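Local coordinates for fusolin (Unidentified entomopoxvirus, PDB 4YN2), which forms the crystalline spindles of an insect poxvirus that enhance virulence, and probably acts on chitin through its lytic polysaccharide mono-oxygenase-like domain, at residues 22-26 with 37-41; 123-127 with 233-239; 147-153 with 167-173. The contacts are given in a common frame with arbitrary orientation. Residue numbers count along the deposited sequence, not the author numbering.

Contact 1: residues 22-26 with 37-41; sequences PTNGD and YQYVY
A glycine laid against a tyrosine ring marks this contact: Gly25 CA sits 4.0 Å from the Tyr37 ring centroid, off-centre, in a CH-pi contact. A CB on Gly25 would clash with the Tyr37 ring, and the backbone angles (phi 87°, psi 4°) call for glycine. Residues 22-26, between helices 10-15 and 31-48, carry a type I beta turn from Pro22, which follows a cis peptide bond, to Gly25, closed by Gly25 N to Pro22 O at 3.2 Å. Asn24, with chi1 p, adds an Asx turn, its OD1 accepting from Asp26 N at 3.1 Å. Residues 37-41 lie on helix 31-48, and Gly25 and Tyr37 have the nearest CA atoms, 6.3 Å apart. Tyr37 and Tyr41, both t and one turn apart, point toward the loop. Tyr37 OH donates to Thr23 O at 2.6 Å, and Gln38 NE2, from an m rotamer, donates to Asn24 O at 3.1 Å. A water bridges Thr23 OG1 (2.7 Å) and Tyr41 OH (2.8 Å). Helix 51-63 touches both tyrosines, Ala58 at Tyr37 and Ile55 at Tyr41. Helix side chains thus satisfy two successive turn carbonyls, so the loop is held mainly through its backbone, with glycine allowing the close approach.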
loop_
_atom_site.group_PDB
_atom_site.type_symbol
_atom_site.label_atom_id
_atom_site.label_comp_id
_atom_site.label_asym_id
_atom_site.label_seq_id
_atom_site.Cartn_x
_atom_site.Cartn_y
_atom_site.Cartn_z
ATOM N N PRO A 22 -9.260 4.026 22.534
ATOM C CA PRO A 22 -10.651 3.614 22.768
ATOM C C PRO A 22 -11.069 2.512 21.789
ATOM O O PRO A 22 -10.547 2.416 20.671
ATOM C CB PRO A 22 -11.440 4.913 22.571
ATOM C CG PRO A 22 -10.605 5.746 21.688
ATOM C CD PRO A 22 -9.188 5.414 22.051
ATOM N N THR A 23 -11.991 1.663 22.226
ATOM C CA THR A 23 -12.391 0.477 21.471
ATOM C C THR A 23 -13.254 0.760 20.224
ATOM O O THR A 23 -13.471 -0.163 19.452
ATOM C CB THR A 23 -13.096 -0.506 22.379
ATOM O OG1 THR A 23 -14.240 0.138 22.918
ATOM C CG2 THR A 23 -12.187 -1.026 23.482
ATOM N N ASN A 24 -13.688 2.003 19.991
ATOM C CA ASN A 24 -14.427 2.357 18.781
ATOM C C ASN A 24 -13.466 2.788 17.637
ATOM O O ASN A 24 -13.943 3.184 16.578
ATOM C CB ASN A 24 -15.448 3.472 19.075
ATOM C CG ASN A 24 -14.846 4.788 19.494
ATOM O OD1 ASN A 24 -13.646 4.895 19.786
ATOM N ND2 ASN A 24 -15.669 5.823 19.527
ATOM N N GLY A 25 -12.144 2.748 17.874
ATOM C CA GLY A 25 -11.146 3.123 16.880
ATOM C C GLY A 25 -10.785 4.592 16.827
ATOM O O GLY A 25 -9.959 4.960 15.992
ATOM N N ASP A 26 -11.327 5.440 17.742
ATOM C CA ASP A 26 -11.058 6.885 17.730
ATOM C C ASP A 26 -9.617 7.277 18.125
ATOM O O ASP A 26 -9.244 8.434 17.914
ATOM C CB ASP A 26 -12.073 7.660 18.600
ATOM C CG ASP A 26 -13.453 7.784 17.963
ATOM O OD1 ASP A 26 -13.598 7.413 16.776
ATOM O OD2 ASP A 26 -14.390 8.227 18.660
ATOM N N TYR A 37 -10.810 -0.134 10.548
ATOM C CA TYR A 37 -11.252 -0.626 11.849
ATOM C C TYR A 37 -12.775 -0.496 11.953
ATOM O O TYR A 37 -13.467 -1.471 12.257
ATOM C CB TYR A 37 -10.562 0.174 12.964
ATOM C CG TYR A 37 -10.880 -0.306 14.358
ATOM C CD1 TYR A 37 -12.029 0.118 15.018
ATOM C CD2 TYR A 37 -10.008 -1.143 15.045
ATOM C CE1 TYR A 37 -12.343 -0.347 16.294
ATOM C CE2 TYR A 37 -10.305 -1.604 16.325
ATOM C CZ TYR A 37 -11.459 -1.182 16.959
ATOM O OH TYR A 37 -11.713 -1.616 18.236
ATOM N N GLN A 38 -13.286 0.701 11.659
ATOM C CA GLN A 38 -14.705 1.002 11.803
ATOM C C GLN A 38 -15.577 0.245 10.805
ATOM O O GLN A 38 -16.704 -0.091 11.152
ATOM C CB GLN A 38 -14.951 2.511 11.760
ATOM C CG GLN A 38 -14.343 3.148 13.025
ATOM C CD GLN A 38 -14.400 4.649 13.084
ATOM O OE1 GLN A 38 -14.698 5.318 12.103
ATOM N NE2 GLN A 38 -14.088 5.217 14.252
ATOM N N TYR A 39 -15.051 -0.098 9.624
ATOM C CA TYR A 39 -15.749 -0.917 8.631
ATOM C C TYR A 39 -16.082 -2.321 9.194
ATOM O O TYR A 39 -17.223 -2.771 9.115
ATOM C CB TYR A 39 -14.850 -1.064 7.394
ATOM C CG TYR A 39 -15.445 -1.894 6.286
ATOM C CD1 TYR A 39 -16.182 -1.302 5.269
ATOM C CD2 TYR A 39 -15.216 -3.261 6.215
ATOM C CE1 TYR A 39 -16.702 -2.053 4.222
ATOM C CE2 TYR A 39 -15.737 -4.025 5.176
ATOM C CZ TYR A 39 -16.483 -3.418 4.181
ATOM O OH TYR A 39 -16.976 -4.174 3.150
ATOM N N VAL A 40 -15.077 -3.007 9.741
ATOM C CA VAL A 40 -15.257 -4.350 10.317
ATOM C C VAL A 40 -16.106 -4.248 11.607
ATOM O O VAL A 40 -16.979 -5.086 11.828
ATOM C CB VAL A 40 -13.903 -5.055 10.575
ATOM C CG1 VAL A 40 -14.096 -6.360 11.355
ATOM C CG2 VAL A 40 -13.194 -5.334 9.255
ATOM N N TYR A 41 -15.834 -3.243 12.449
ATOM C CA TYR A 41 -16.597 -3.005 13.689
ATOM C C TYR A 41 -18.101 -2.867 13.373
ATOM O O TYR A 41 -18.915 -3.623 13.904
ATOM C CB TYR A 41 -16.084 -1.723 14.368
ATOM C CG TYR A 41 -16.670 -1.404 15.725
ATOM C CD1 TYR A 41 -17.924 -0.808 15.842
ATOM C CD2 TYR A 41 -15.912 -1.540 16.879
ATOM C CE1 TYR A 41 -18.431 -0.419 17.081
ATOM C CE2 TYR A 41 -16.402 -1.142 18.120
ATOM C CZ TYR A 41 -17.654 -0.563 18.218
ATOM O OH TYR A 41 -18.124 -0.200 19.462
HETATM O O HOH W 1 -16.555 0.614 21.607
#

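Contact 2: residues 123-127 with 233-239; sequences SDNHQ and NNGPDDE
Asn125 and Asn233, whose CA atoms are 6.4 Å apart, form the polar centre of this surface contact. Asn125, with chi1 m, reads the backbone of Asn233 with both ends of its amide: OD1 accepts from Asn233 N at 2.9 Å, and ND2 donates to Asn233 O at 2.9 Å. Asn233 ND2 adds a bond to Asn125 OD1 at 3.0 Å and also reaches Leu122 O. Farther along, His126 NE2 donates to Asp237 OD2 in a weak hydrogen bond at 2.9 Å. Asp124 OD1 and Asp238 OD2 lie 3.5 Å apart, like charges side by side. Between the two links, residues 234-236 bow away; a 3-10 segment starts at Asp238. Residues 123-127 are held in shape by a type I turn from Asp124 to Gln127 (Gln127 N to Asp124 O, 3.3 Å), while Gln127 OE1 accepts from Asp124 N at 3.1 Å. Asp124 OD1, accepting from His126 N at 3.2 Å, completes an Asx turn within this beta turn between strands 118-121 and 129-138.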
loop_
_atom_site.group_PDB
_atom_site.type_symbol
_atom_site.label_atom_id
_atom_site.label_comp_id
_atom_site.label_asym_id
_atom_site.label_seq_id
_atom_site.Cartn_x
_atom_site.Cartn_y
_atom_site.Cartn_z
ATOM N N SER A 123 15.820 9.117 -8.585
ATOM C CA SER A 123 17.155 9.687 -8.752
ATOM C C SER A 123 17.167 10.500 -10.050
ATOM O O SER A 123 17.683 11.617 -10.088
ATOM C CB SER A 123 18.208 8.583 -8.791
ATOM O OG SER A 123 19.512 9.124 -8.649
ATOM N N ASP A 124 16.572 9.928 -11.104
ATOM C CA ASP A 124 16.448 10.540 -12.426
ATOM C C ASP A 124 15.005 10.314 -12.932
ATOM O O ASP A 124 14.454 9.233 -12.736
ATOM C CB ASP A 124 17.519 9.930 -13.360
ATOM C CG ASP A 124 17.137 9.837 -14.814
ATOM O OD1 ASP A 124 16.876 10.892 -15.429
ATOM O OD2 ASP A 124 17.037 8.706 -15.323
ATOM N N ASN A 125 14.400 11.330 -13.573
ATOM C CA ASN A 125 13.011 11.238 -14.073
ATOM C C ASN A 125 12.833 10.288 -15.272
ATOM O O ASN A 125 11.700 9.907 -15.546
ATOM C CB ASN A 125 12.466 12.612 -14.430
ATOM C CG ASN A 125 12.165 13.454 -13.219
ATOM O OD1 ASN A 125 12.200 12.986 -12.074
ATOM N ND2 ASN A 125 11.747 14.686 -13.441
ATOM N N HIS A 126 13.915 9.895 -15.963
ATOM C CA HIS A 126 13.849 8.929 -17.073
ATOM C C HIS A 126 13.933 7.469 -16.616
ATOM O O HIS A 126 13.899 6.564 -17.456
ATOM C CB HIS A 126 14.960 9.183 -18.077
ATOM C CG HIS A 126 14.802 10.471 -18.803
ATOM N ND1 HIS A 126 15.728 11.483 -18.671
ATOM C CD2 HIS A 126 13.830 10.867 -19.658
ATOM C CE1 HIS A 126 15.314 12.453 -19.462
ATOM N NE2 HIS A 126 14.165 12.131 -20.072
ATOM N N GLN A 127 14.053 7.224 -15.304
ATOM C CA GLN A 127 14.078 5.859 -14.791
ATOM C C GLN A 127 12.780 5.120 -15.099
ATOM O O GLN A 127 11.717 5.559 -14.674
ATOM C CB GLN A 127 14.288 5.858 -13.275
ATOM C CG GLN A 127 15.708 6.122 -12.864
ATOM C CD GLN A 127 15.800 5.953 -11.379
ATOM O OE1 GLN A 127 15.837 6.921 -10.620
ATOM N NE2 GLN A 127 15.729 4.708 -10.940
ATOM N N ASN A 233 11.429 14.493 -9.706
ATOM C CA ASN A 233 12.256 15.685 -9.531
ATOM C C ASN A 233 11.618 16.853 -10.282
ATOM O O ASN A 233 11.155 16.660 -11.405
ATOM C CB ASN A 233 13.661 15.430 -10.065
ATOM C CG ASN A 233 14.348 14.286 -9.370
ATOM O OD1 ASN A 233 14.724 14.387 -8.200
ATOM N ND2 ASN A 233 14.454 13.147 -10.039
ATOM N N ASN A 234 11.621 18.051 -9.697
ATOM C CA ASN A 234 11.088 19.240 -10.355
ATOM C C ASN A 234 12.123 19.827 -11.322
ATOM O O ASN A 234 13.298 19.473 -11.267
ATOM C CB ASN A 234 10.658 20.296 -9.330
ATOM C CG ASN A 234 9.413 19.945 -8.552
ATOM O OD1 ASN A 234 8.641 19.044 -8.908
ATOM N ND2 ASN A 234 9.169 20.681 -7.482
ATOM N N GLY A 235 11.665 20.704 -12.202
ATOM C CA GLY A 235 12.511 21.389 -13.174
ATOM C C GLY A 235 12.444 20.777 -14.553
ATOM O O GLY A 235 11.683 19.836 -14.788
ATOM N N PRO A 236 13.194 21.334 -15.512
ATOM C CA PRO A 236 13.134 20.802 -16.875
ATOM C C PRO A 236 13.792 19.440 -16.987
ATOM O O PRO A 236 14.751 19.131 -16.275
ATOM C CB PRO A 236 13.885 21.848 -17.696
ATOM C CG PRO A 236 14.852 22.435 -16.734
ATOM C CD PRO A 236 14.122 22.480 -15.425
ATOM N N ASP A 237 13.265 18.627 -17.894
ATOM C CA ASP A 237 13.816 17.314 -18.158
ATOM C C ASP A 237 15.263 17.453 -18.645
ATOM O O ASP A 237 15.555 18.365 -19.416
ATOM C CB ASP A 237 12.966 16.598 -19.203
ATOM C CG ASP A 237 13.469 15.214 -19.459
ATOM O OD1 ASP A 237 13.528 14.422 -18.495
ATOM O OD2 ASP A 237 13.886 14.940 -20.602
ATOM N N ASP A 238 16.151 16.546 -18.209
ATOM C CA ASP A 238 17.585 16.566 -18.547
ATOM C C ASP A 238 17.865 16.630 -20.056
ATOM O O ASP A 238 18.797 17.326 -20.456
ATOM C CB ASP A 238 18.301 15.333 -17.964
ATOM C CG ASP A 238 18.304 15.281 -16.448
ATOM O OD1 ASP A 238 18.617 16.315 -15.817
ATOM O OD2 ASP A 238 18.005 14.201 -15.891
ATOM N N GLU A 239 17.046 15.964 -20.892
ATOM C CA GLU A 239 17.243 15.979 -22.346
ATOM C C GLU A 239 16.887 17.325 -22.991
ATOM O O GLU A 239 17.267 17.536 -24.138
ATOM C CB GLU A 239 16.429 14.873 -23.022
ATOM C CG GLU A 239 16.923 13.488 -22.667
ATOM C CD GLU A 239 16.103 12.373 -23.272
ATOM O OE1 GLU A 239 16.191 12.170 -24.504
ATOM O OE2 GLU A 239 15.319 11.744 -22.527
#

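Contact 3: residues 147-153 with 167-173; sequences YEVYITK and NLDLIYN. With NAG (2-acetamido-2-deoxy-beta-D-glucopyranose), chain B.
Asn167 O accepts from Lys153 N at 2.8 Å. Leu168 and Thr152 form an antiparallel non-hydrogen-bonded pair, and Leu168 CD2 lies 4.0 Å from Tyr150 CB. Asp169 and Ile151 make a hydrogen-bonded pair, Asp169 N to Ile151 O at 2.8 Å and Ile151 N to Asp169 O at 2.9 Å, while Asp169 OD1 forms a 2.7 Å salt bridge with Lys153 NZ. Leu170, opposite Tyr150, sets CD1 over its ring face, 3.8 Å from the centroid. Ile171 and Tyr172 then form a classic bulge: Val149 O accepts from Ile171 N at 2.9 Å and Tyr172 N at 3.2 Å, and Val149 N returns a bond to Tyr172 O at 2.9 Å. Asn173, paired with Glu148, is N-glycosylated, its ND2 bonded to NAG C1. Glu148 OE2 accepts from NAG N2 at 2.7 Å; its OE1 takes a 2.6 Å bond from Tyr150 OH and forms a salt bridge with Arg211. One buried carboxylate therefore joins the first sugar to the sheet, implying a glycan held against it.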
loop_
_atom_site.group_PDB
_atom_site.type_symbol
_atom_site.label_atom_id
_atom_site.label_comp_id
_atom_site.label_asym_id
_atom_site.label_seq_id
_atom_site.Cartn_x
_atom_site.Cartn_y
_atom_site.Cartn_z
ATOM N N TYR A 147 8.890 -15.956 -3.095
ATOM C CA TYR A 147 8.210 -14.675 -3.095
ATOM C C TYR A 147 7.777 -14.268 -4.477
ATOM O O TYR A 147 8.567 -14.362 -5.402
ATOM C CB TYR A 147 9.152 -13.588 -2.558
ATOM C CG TYR A 147 9.304 -13.610 -1.060
ATOM C CD1 TYR A 147 10.222 -14.450 -0.447
ATOM C CD2 TYR A 147 8.516 -12.804 -0.250
ATOM C CE1 TYR A 147 10.374 -14.467 0.935
ATOM C CE2 TYR A 147 8.647 -12.823 1.133
ATOM C CZ TYR A 147 9.569 -13.664 1.725
ATOM O OH TYR A 147 9.708 -13.662 3.087
ATOM N N GLU A 148 6.542 -13.783 -4.607
ATOM C CA GLU A 148 6.048 -13.164 -5.822
ATOM C C GLU A 148 5.702 -11.754 -5.477
ATOM O O GLU A 148 5.152 -11.514 -4.396
ATOM C CB GLU A 148 4.828 -13.881 -6.406
ATOM C CG GLU A 148 5.102 -15.291 -6.890
ATOM C CD GLU A 148 3.850 -16.048 -7.274
ATOM O OE1 GLU A 148 2.739 -15.567 -6.959
ATOM O OE2 GLU A 148 3.975 -17.126 -7.894
ATOM N N VAL A 149 6.025 -10.814 -6.361
ATOM C CA VAL A 149 5.646 -9.423 -6.194
ATOM C C VAL A 149 4.880 -9.020 -7.423
ATOM O O VAL A 149 5.334 -9.268 -8.543
ATOM C CB VAL A 149 6.829 -8.463 -5.937
ATOM C CG1 VAL A 149 6.319 -7.072 -5.588
ATOM C CG2 VAL A 149 7.728 -8.988 -4.825
ATOM N N TYR A 150 3.705 -8.427 -7.213
ATOM C CA TYR A 150 2.866 -7.880 -8.267
ATOM C C TYR A 150 2.769 -6.414 -8.049
ATOM O O TYR A 150 2.970 -5.960 -6.930
ATOM C CB TYR A 150 1.449 -8.479 -8.276
ATOM C CG TYR A 150 1.385 -9.983 -8.353
ATOM C CD1 TYR A 150 1.665 -10.770 -7.240
ATOM C CD2 TYR A 150 1.046 -10.627 -9.539
ATOM C CE1 TYR A 150 1.608 -12.158 -7.303
ATOM C CE2 TYR A 150 1.013 -12.021 -9.619
ATOM C CZ TYR A 150 1.310 -12.782 -8.500
ATOM O OH TYR A 150 1.274 -14.151 -8.575
ATOM N N ILE A 151 2.443 -5.674 -9.090
ATOM C CA ILE A 151 2.195 -4.249 -8.999
ATOM C C ILE A 151 0.903 -3.977 -9.733
ATOM O O ILE A 151 0.610 -4.615 -10.748
ATOM C CB ILE A 151 3.364 -3.360 -9.518
ATOM C CG1 ILE A 151 3.110 -1.879 -9.169
ATOM C CG2 ILE A 151 3.608 -3.544 -11.033
ATOM C CD1 ILE A 151 4.313 -0.971 -9.343
ATOM N N THR A 152 0.144 -3.012 -9.244
ATOM C CA THR A 152 -1.066 -2.623 -9.918
ATOM C C THR A 152 -0.735 -2.081 -11.308
ATOM O O THR A 152 0.324 -1.489 -11.520
ATOM C CB THR A 152 -1.825 -1.591 -9.108
ATOM O OG1 THR A 152 -0.898 -0.651 -8.563
ATOM C CG2 THR A 152 -2.666 -2.222 -8.006
ATOM N N LYS A 153 -1.659 -2.255 -12.234
ATOM C CA LYS A 153 -1.511 -1.749 -13.602
ATOM C C LYS A 153 -1.439 -0.209 -13.595
ATOM O O LYS A 153 -1.893 0.426 -12.636
ATOM C CB LYS A 153 -2.643 -2.260 -14.511
ATOM C CG LYS A 153 -2.446 -3.722 -14.869
ATOM C CD LYS A 153 -3.518 -4.258 -15.789
ATOM C CE LYS A 153 -3.419 -5.758 -16.016
ATOM N NZ LYS A 153 -2.310 -6.117 -16.933
ATOM N N ASN A 167 -6.148 -6.512 -12.231
ATOM C CA ASN A 167 -5.434 -5.243 -12.393
ATOM C C ASN A 167 -4.045 -5.312 -11.750
ATOM O O ASN A 167 -3.442 -4.270 -11.480
ATOM C CB ASN A 167 -6.250 -4.037 -11.904
ATOM C CG ASN A 167 -6.612 -4.018 -10.444
ATOM O OD1 ASN A 167 -6.100 -4.777 -9.630
ATOM N ND2 ASN A 167 -7.520 -3.149 -10.084
ATOM N N LEU A 168 -3.500 -6.533 -11.607
ATOM C CA LEU A 168 -2.159 -6.776 -11.091
ATOM C C LEU A 168 -1.277 -7.388 -12.165
ATOM O O LEU A 168 -1.733 -8.252 -12.903
ATOM C CB LEU A 168 -2.194 -7.730 -9.883
ATOM C CG LEU A 168 -2.622 -7.157 -8.542
ATOM C CD1 LEU A 168 -2.661 -8.266 -7.510
ATOM C CD2 LEU A 168 -1.716 -6.005 -8.108
ATOM N N ASP A 169 -0.002 -6.977 -12.200
ATOM C CA ASP A 169 1.031 -7.482 -13.107
ATOM C C ASP A 169 2.146 -8.119 -12.298
ATOM O O ASP A 169 2.661 -7.445 -11.407
ATOM C CB ASP A 169 1.641 -6.329 -13.912
ATOM C CG ASP A 169 0.748 -5.701 -14.950
ATOM O OD1 ASP A 169 -0.071 -6.429 -15.542
ATOM O OD2 ASP A 169 0.919 -4.503 -15.223
ATOM N N LEU A 170 2.569 -9.356 -12.622
ATOM C CA LEU A 170 3.676 -9.997 -11.909
ATOM C C LEU A 170 4.987 -9.348 -12.332
ATOM O O LEU A 170 5.241 -9.253 -13.528
ATOM C CB LEU A 170 3.705 -11.504 -12.196
ATOM C CG LEU A 170 4.834 -12.325 -11.532
ATOM C CD1 LEU A 170 4.600 -12.504 -10.055
ATOM C CD2 LEU A 170 4.925 -13.678 -12.169
ATOM N N ILE A 171 5.797 -8.862 -11.374
ATOM C CA ILE A 171 7.102 -8.249 -11.688
ATOM C C ILE A 171 8.268 -9.018 -11.052
ATOM O O ILE A 171 9.412 -8.726 -11.379
ATOM C CB ILE A 171 7.145 -6.748 -11.284
ATOM C CG1 ILE A 171 6.918 -6.533 -9.765
ATOM C CG2 ILE A 171 6.115 -5.970 -12.119
ATOM C CD1 ILE A 171 7.262 -5.148 -9.258
ATOM N N TYR A 172 8.006 -9.973 -10.145
ATOM C CA TYR A 172 9.088 -10.682 -9.478
ATOM C C TYR A 172 8.642 -12.037 -8.981
ATOM O O TYR A 172 7.532 -12.178 -8.482
ATOM C CB TYR A 172 9.584 -9.856 -8.302
ATOM C CG TYR A 172 10.846 -10.357 -7.646
ATOM C CD1 TYR A 172 12.096 -10.031 -8.159
ATOM C CD2 TYR A 172 10.797 -11.076 -6.458
ATOM C CE1 TYR A 172 13.268 -10.428 -7.519
ATOM C CE2 TYR A 172 11.959 -11.526 -5.836
ATOM C CZ TYR A 172 13.196 -11.165 -6.346
ATOM O OH TYR A 172 14.336 -11.568 -5.683
ATOM N N ASN A 173 9.494 -13.027 -9.155
ATOM C CA ASN A 173 9.253 -14.373 -8.700
ATOM C C ASN A 173 10.594 -15.034 -8.390
ATOM O O ASN A 173 11.372 -15.308 -9.306
ATOM C CB ASN A 173 8.467 -15.154 -9.726
ATOM C CG ASN A 173 7.995 -16.469 -9.205
ATOM O OD1 ASN A 173 8.137 -16.783 -8.020
ATOM N ND2 ASN A 173 7.439 -17.276 -10.076
HETATM C C1 NAG B . 6.965 -18.576 -9.717
HETATM C C2 NAG B . 5.751 -18.986 -10.546
HETATM C C3 NAG B . 5.327 -20.389 -10.114
HETATM C C4 NAG B . 6.505 -21.355 -10.194
HETATM C C5 NAG B . 7.714 -20.809 -9.440
HETATM C C6 NAG B . 8.957 -21.662 -9.586
HETATM C C7 NAG B . 3.986 -17.475 -11.376
HETATM C C8 NAG B . 2.953 -16.465 -10.984
HETATM N N2 NAG B . 4.657 -18.048 -10.365
HETATM O O3 NAG B . 4.302 -20.812 -11.002
HETATM O O4 NAG B . 6.159 -22.604 -9.612
HETATM O O5 NAG B . 8.027 -19.503 -9.939
HETATM O O6 NAG B . 9.261 -21.954 -10.938
HETATM O O7 NAG B . 4.185 -17.776 -12.548
#

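In the fold
Starting from the N terminus, contact 1 closes first, a short loop of ten intervening residues that folds the segment after helix 10-15 back onto helix 31-48. Contact 2 then begins after strand 118-121 and closes only beyond strand 220-231, with 105 residues between its segments, 59 of them in strands. Nested inside this long loop, contact 3 pairs the neighbouring strands 145-152 and 168-174 of the mixed sheet. Contact 1 belongs to the helical region, and contact 3 lies within the sheet, while contact 2 joins two surface loops. Contacts 1 and 2 lie on opposite sides of the chain's centre, their centres about 43 Å apart; those of contacts 2 and 3 are about 26 Å apart.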